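Local coordinates for protein CSP3 (Bacillus subtilis, PDB 5FIG) that probably stores copper as Cu(I) in the bacterial cytosol, binding many ions with its abundant cysteines and so protecting the cell against copper toxicity, at residues A7-C12 against K54-D59; R43-I48 against D72-C77. All coordinates share one frame; numbering follows the deposited sequence.

Contact 1 of 2, residues A7-C12 against K54-D59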
loop_
_atom_site.group_PDB
_atom_site.type_symbol
_atom_site.label_atom_id
_atom_site.label_comp_id
_atom_site.label_asym_id
_atom_site.label_seq_id
_atom_site.Cartn_x
_atom_site.Cartn_y
_atom_site.Cartn_z
ATOM N N ALA B 7 -1.917 16.505 -13.478
ATOM C CA ALA B 7 -3.140 16.973 -12.831
ATOM C C ALA B 7 -3.924 15.909 -12.046
ATOM O O ALA B 7 -4.497 16.149 -10.945
ATOM C CB ALA B 7 -4.073 17.644 -13.856
ATOM N N CYS B 8 -4.056 14.708 -12.621
ATOM C CA CYS B 8 -4.782 13.655 -11.981
ATOM C C CYS B 8 -4.013 13.199 -10.725
ATOM O O CYS B 8 -4.612 12.937 -9.671
ATOM C CB CYS B 8 -4.954 12.447 -12.907
ATOM S SG CYS B 8 -5.999 11.180 -12.259
ATOM N N ILE B 9 -2.701 13.074 -10.869
ATOM C CA ILE B 9 -1.838 12.805 -9.705
ATOM C C ILE B 9 -2.104 13.784 -8.591
ATOM O O ILE B 9 -2.258 13.411 -7.442
ATOM C CB ILE B 9 -0.355 12.716 -10.093
ATOM C CG1 ILE B 9 -0.110 11.442 -10.915
ATOM C CG2 ILE B 9 0.552 12.742 -8.856
ATOM C CD1 ILE B 9 1.175 11.449 -11.721
ATOM N N GLU B 10 -2.101 15.060 -8.915
ATOM C CA GLU B 10 -2.374 16.059 -7.899
ATOM C C GLU B 10 -3.700 15.908 -7.229
ATOM O O GLU B 10 -3.806 16.125 -6.042
ATOM C CB GLU B 10 -2.308 17.445 -8.515
ATOM C CG GLU B 10 -2.234 18.626 -7.564
ATOM C CD GLU B 10 -0.999 18.630 -6.697
ATOM O OE1 GLU B 10 -0.117 17.747 -6.874
ATOM O OE2 GLU B 10 -0.846 19.559 -5.880
ATOM N N ALA B 11 -4.727 15.655 -8.022
ATOM C CA ALA B 11 -6.060 15.410 -7.443
ATOM C C ALA B 11 -6.117 14.194 -6.541
ATOM O O ALA B 11 -6.761 14.230 -5.488
ATOM C CB ALA B 11 -7.092 15.301 -8.518
ATOM N N CYS B 12 -5.416 13.127 -6.921
ATOM C CA CYS B 12 -5.328 11.934 -6.075
ATOM C C CYS B 12 -4.578 12.235 -4.768
ATOM O O CYS B 12 -4.999 11.804 -3.665
ATOM C CB CYS B 12 -4.612 10.781 -6.794
ATOM S SG CYS B 12 -5.581 10.044 -8.114
ATOM N N LYS B 54 0.840 5.706 -7.847
ATOM C CA LYS B 54 1.925 4.815 -8.223
ATOM C C LYS B 54 1.771 4.308 -9.659
ATOM O O LYS B 54 2.756 4.244 -10.390
ATOM C CB LYS B 54 1.993 3.673 -7.225
ATOM C CG LYS B 54 3.155 2.763 -7.443
ATOM C CD LYS B 54 3.097 1.496 -6.627
ATOM C CE LYS B 54 2.465 1.622 -5.248
ATOM N NZ LYS B 54 2.742 0.395 -4.448
ATOM N N ALA B 55 0.555 3.888 -10.034
ATOM C CA ALA B 55 0.300 3.374 -11.361
ATOM C C ALA B 55 0.597 4.391 -12.446
ATOM O O ALA B 55 1.268 4.095 -13.438
ATOM C CB ALA B 55 -1.139 2.908 -11.501
ATOM N N MET B 56 0.174 5.628 -12.207
ATOM C CA MET B 56 0.474 6.700 -13.159
ATOM C C MET B 56 1.953 7.036 -13.239
ATOM O O MET B 56 2.524 7.223 -14.352
ATOM C CB MET B 56 -0.330 7.955 -12.854
ATOM C CG MET B 56 -1.793 7.757 -13.090
ATOM S SD MET B 56 -2.781 9.259 -12.768
ATOM C CE MET B 56 -3.157 9.101 -11.056
ATOM N N GLN B 57 2.619 7.072 -12.098
ATOM C CA GLN B 57 4.029 7.429 -12.085
ATOM C C GLN B 57 4.938 6.360 -12.681
ATOM O O GLN B 57 6.023 6.672 -13.138
ATOM C CB GLN B 57 4.475 7.756 -10.663
ATOM C CG GLN B 57 3.841 9.063 -10.124
ATOM C CD GLN B 57 4.267 9.395 -8.685
ATOM O OE1 GLN B 57 4.647 8.530 -7.905
ATOM N NE2 GLN B 57 4.148 10.675 -8.339
ATOM N N THR B 58 4.526 5.100 -12.586
ATOM C CA THR B 58 5.306 4.013 -13.093
ATOM C C THR B 58 4.864 3.561 -14.477
ATOM O O THR B 58 5.427 2.603 -15.000
ATOM C CB THR B 58 5.260 2.781 -12.158
ATOM O OG1 THR B 58 3.899 2.312 -12.055
ATOM C CG2 THR B 58 5.827 3.079 -10.779
ATOM N N ASP B 59 3.919 4.270 -15.095
ATOM C CA ASP B 59 3.400 3.920 -16.424
ATOM C C ASP B 59 2.921 2.448 -16.478
ATOM O O ASP B 59 3.254 1.670 -17.357
ATOM C CB ASP B 59 4.438 4.174 -17.516
ATOM C CG ASP B 59 4.760 5.661 -17.701
ATOM O OD1 ASP B 59 3.969 6.511 -17.260
ATOM O OD2 ASP B 59 5.804 5.984 -18.307
#

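Contact 2 of 2, residues R43-I48 against D72-C77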
loop_
_atom_site.group_PDB
_atom_site.type_symbol
_atom_site.label_atom_id
_atom_site.label_comp_id
_atom_site.label_asym_id
_atom_site.label_seq_id
_atom_site.Cartn_x
_atom_site.Cartn_y
_atom_site.Cartn_z
ATOM N N ARG B 43 -10.597 5.194 4.537
ATOM C CA ARG B 43 -9.450 4.289 4.474
ATOM C C ARG B 43 -9.277 3.698 3.071
ATOM O O ARG B 43 -8.186 3.753 2.484
ATOM C CB ARG B 43 -9.566 3.179 5.513
ATOM C CG ARG B 43 -8.471 2.143 5.417
ATOM C CD ARG B 43 -8.702 0.974 6.318
ATOM N NE ARG B 43 -7.595 0.032 6.293
ATOM C CZ ARG B 43 -7.584 -1.145 6.894
ATOM N NH1 ARG B 43 -8.605 -1.548 7.642
ATOM N NH2 ARG B 43 -6.513 -1.901 6.777
ATOM N N GLU B 44 -10.381 3.202 2.503
ATOM C CA GLU B 44 -10.326 2.583 1.190
ATOM C C GLU B 44 -9.919 3.573 0.105
ATOM O O GLU B 44 -9.133 3.258 -0.823
ATOM C CB GLU B 44 -11.736 1.946 0.880
ATOM C CG GLU B 44 -11.957 0.725 1.724
ATOM C CD GLU B 44 -13.099 -0.093 1.157
ATOM O OE1 GLU B 44 -13.292 -0.079 -0.069
ATOM O OE2 GLU B 44 -13.847 -0.699 1.955
ATOM N N CYS B 45 -10.463 4.797 0.213
ATOM C CA CYS B 45 -10.252 5.810 -0.829
ATOM C C CYS B 45 -8.819 6.357 -0.775
ATOM O O CYS B 45 -8.133 6.394 -1.799
ATOM C CB CYS B 45 -11.255 6.914 -0.639
ATOM S SG CYS B 45 -11.186 8.130 -1.962
ATOM N N ALA B 46 -8.335 6.612 0.424
ATOM C CA ALA B 46 -6.909 7.030 0.577
ATOM C C ALA B 46 -5.949 5.980 0.022
ATOM O O ALA B 46 -4.962 6.286 -0.687
ATOM C CB ALA B 46 -6.574 7.274 2.013
ATOM N N ASP B 47 -6.250 4.714 0.295
ATOM C CA ASP B 47 -5.402 3.626 -0.197
ATOM C C ASP B 47 -5.397 3.505 -1.720
ATOM O O ASP B 47 -4.341 3.309 -2.358
ATOM C CB ASP B 47 -5.777 2.276 0.466
ATOM C CG ASP B 47 -5.487 2.227 1.981
ATOM O OD1 ASP B 47 -4.845 3.135 2.584
ATOM O OD2 ASP B 47 -5.842 1.191 2.589
ATOM N N ILE B 48 -6.574 3.560 -2.342
ATOM C CA ILE B 48 -6.633 3.432 -3.792
ATOM C C ILE B 48 -6.035 4.645 -4.483
ATOM O O ILE B 48 -5.510 4.521 -5.589
ATOM C CB ILE B 48 -8.071 3.122 -4.325
ATOM C CG1 ILE B 48 -8.111 2.693 -5.793
ATOM C CG2 ILE B 48 -9.015 4.302 -4.223
ATOM C CD1 ILE B 48 -7.498 1.337 -6.061
ATOM N N ASP B 72 -14.441 5.169 -9.005
ATOM C CA ASP B 72 -15.600 4.524 -8.370
ATOM C C ASP B 72 -15.567 4.631 -6.857
ATOM O O ASP B 72 -16.579 4.950 -6.230
ATOM C CB ASP B 72 -15.711 3.069 -8.787
ATOM C CG ASP B 72 -16.096 2.889 -10.252
ATOM O OD1 ASP B 72 -16.643 3.796 -10.901
ATOM O OD2 ASP B 72 -15.893 1.780 -10.781
ATOM N N ILE B 73 -14.394 4.353 -6.265
ATOM C CA ILE B 73 -14.236 4.404 -4.818
ATOM C C ILE B 73 -14.334 5.866 -4.331
ATOM O O ILE B 73 -15.040 6.146 -3.341
ATOM C CB ILE B 73 -12.925 3.777 -4.365
ATOM C CG1 ILE B 73 -13.024 2.293 -4.757
ATOM C CG2 ILE B 73 -12.694 4.000 -2.883
ATOM C CD1 ILE B 73 -11.801 1.501 -4.470
ATOM N N CYS B 74 -13.697 6.769 -5.051
ATOM C CA CYS B 74 -13.801 8.202 -4.724
ATOM C C CYS B 74 -15.252 8.677 -4.782
ATOM O O CYS B 74 -15.678 9.404 -3.872
ATOM C CB CYS B 74 -12.979 9.088 -5.693
ATOM S SG CYS B 74 -11.221 9.031 -5.390
ATOM N N GLU B 75 -16.000 8.296 -5.831
ATOM C CA GLU B 75 -17.431 8.681 -5.975
ATOM C C GLU B 75 -18.209 8.185 -4.726
ATOM O O GLU B 75 -18.941 8.924 -4.066
ATOM C CB GLU B 75 -18.049 8.176 -7.372
ATOM C CG GLU B 75 -17.678 9.100 -8.498
ATOM C CD GLU B 75 -18.155 8.622 -9.853
ATOM O OE1 GLU B 75 -18.922 7.652 -9.913
ATOM O OE2 GLU B 75 -17.736 9.216 -10.876
ATOM N N ALA B 76 -17.995 6.935 -4.329
ATOM C CA ALA B 76 -18.671 6.392 -3.124
ATOM C C ALA B 76 -18.265 7.066 -1.815
ATOM O O ALA B 76 -19.115 7.304 -0.920
ATOM C CB ALA B 76 -18.432 4.890 -2.994
ATOM N N CYS B 77 -16.969 7.316 -1.656
ATOM C CA CYS B 77 -16.481 8.005 -0.454
ATOM C C CYS B 77 -17.076 9.402 -0.349
ATOM O O CYS B 77 -17.516 9.858 0.727
ATOM C CB CYS B 77 -14.975 8.059 -0.471
ATOM S SG CYS B 77 -14.277 8.611 1.082
#

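Contact 1 of 2, residues A7-C12 against K54-D59
Lys-54 O is gripped by two donors of one residue, Thr-58 N at 2.9 Å and Thr-58 OG1 at 2.8 Å, which reach it from opposite faces of its plane and tie off the turn whose Met-56 and Gln-57 meet Cys-8, Ile-9 and Cys-12. In this four-helix bundle the contact joins the C-terminal end of helix 36-57, closed by a Schellman motif with Asp-59 at C-prime, to the beginning of helix 6-27. Met-56 does most of the touching. Its chain bends at the thioether (chi3 -89°), which brings Met-56 CE 3.7 Å from Cys-8 SG. Cys-12 SG is 3.9 Å from Met-56 CE. Met-56 CE also lies 3.8 Å from Ile-9 CG1, and the side chains of Ile-9 and Met-56 slide past each other in opposite directions. Ile-9 CD1 rests against both Met-56 CB and Gln-57 CG, 3.9 Å from Gln-57 CG. An alanine in place of Ile-9 would probably open a gap beside Met-56 CE and Gln-57 CG and give the thioether more freedom to turn. Gln-57 OE1 is hydrogen-bonded to Asn-20 ND2 of the second subunit, while Gln-57 NE2 sits 4.2 Å from Ile-9 CG2.

Contact 2 of 2, residues R43-I48 against D72-C77
Segments 43-48 of helix 36-57 and 72-77 of helix 63-81 run roughly antiparallel, their short axes at 149° and 9.1 Å apart at closest approach, and the backbones come nearest where the CA atoms of Cys-45 and Cys-74 lie 5.8 Å from each other. Isoleucines and cysteines carry most of the interface. Ile-73 lays its CG2 methyl against the opposing backbone, 3.7 Å from Cys-45 CA. Ile-73 CG2 also meets Ile-48 CG2 at 3.9 Å, where the two isoleucines cross at a slant. Ile-73 CD1 lies against Ile-48 CG2 and CB, so the pair touches through both branches of Ile-73. Phe-62 of the third subunit packs on Ile-73 as well, and Glu-44, whose CB lies near the same CG2 methyl, has its OE1 hydrogen-bonded to Ser-60 OG of that subunit.

The thiols belong to the bundle interior. Cys-45 holds SG anti to its backbone N (chi1 -174°), whereas Cys-74 holds SG beside its own backbone N (chi1 -75°), and the two sulfurs meet at 3.5 Å. This is a contact between separate cysteines, far longer than a disulfide; Cys-38 and Cys-81, on the same two helices, do form one. Cys-77 adds its sulfur from the next turn, with Cys-77 SG 3.9 Å from Cys-45 CB. Cys-15 and Cys-19 of helix 6-27 close on Cys-45, while Cys-99 and Cys-96 of helix 89-107 touch Cys-74 and Cys-77 respectively. Thiols contributed by all four helices thus gather around one interior, the cysteine-lined four-helix-bundle core typical of the Csp copper storage proteins and consistent with a site for Cu(I), here in its apo form.

Contacts 1 and 2 share helix 36-57: contact 1 takes its last turn and contact 2 a stretch near its middle. Their centres are 15 Å apart, and the nearest atoms, about 6 Å from each other, do not touch. The bridge between them is sulfur-rich: Cys-99 of helix 89-107 touches both Cys-12 of contact 1 and Cys-74 of contact 2, so the thiols of both contacts belong to one cysteine-lined interior, the probable place of Cu(I) storage. Between chains, the two regions also meet in the assembly: Lys-54 NZ, from the contact 1 segment, forms a salt bridge with Asp-47 OD1 of the second subunit, a residue of that subunit's own 43-48 segment.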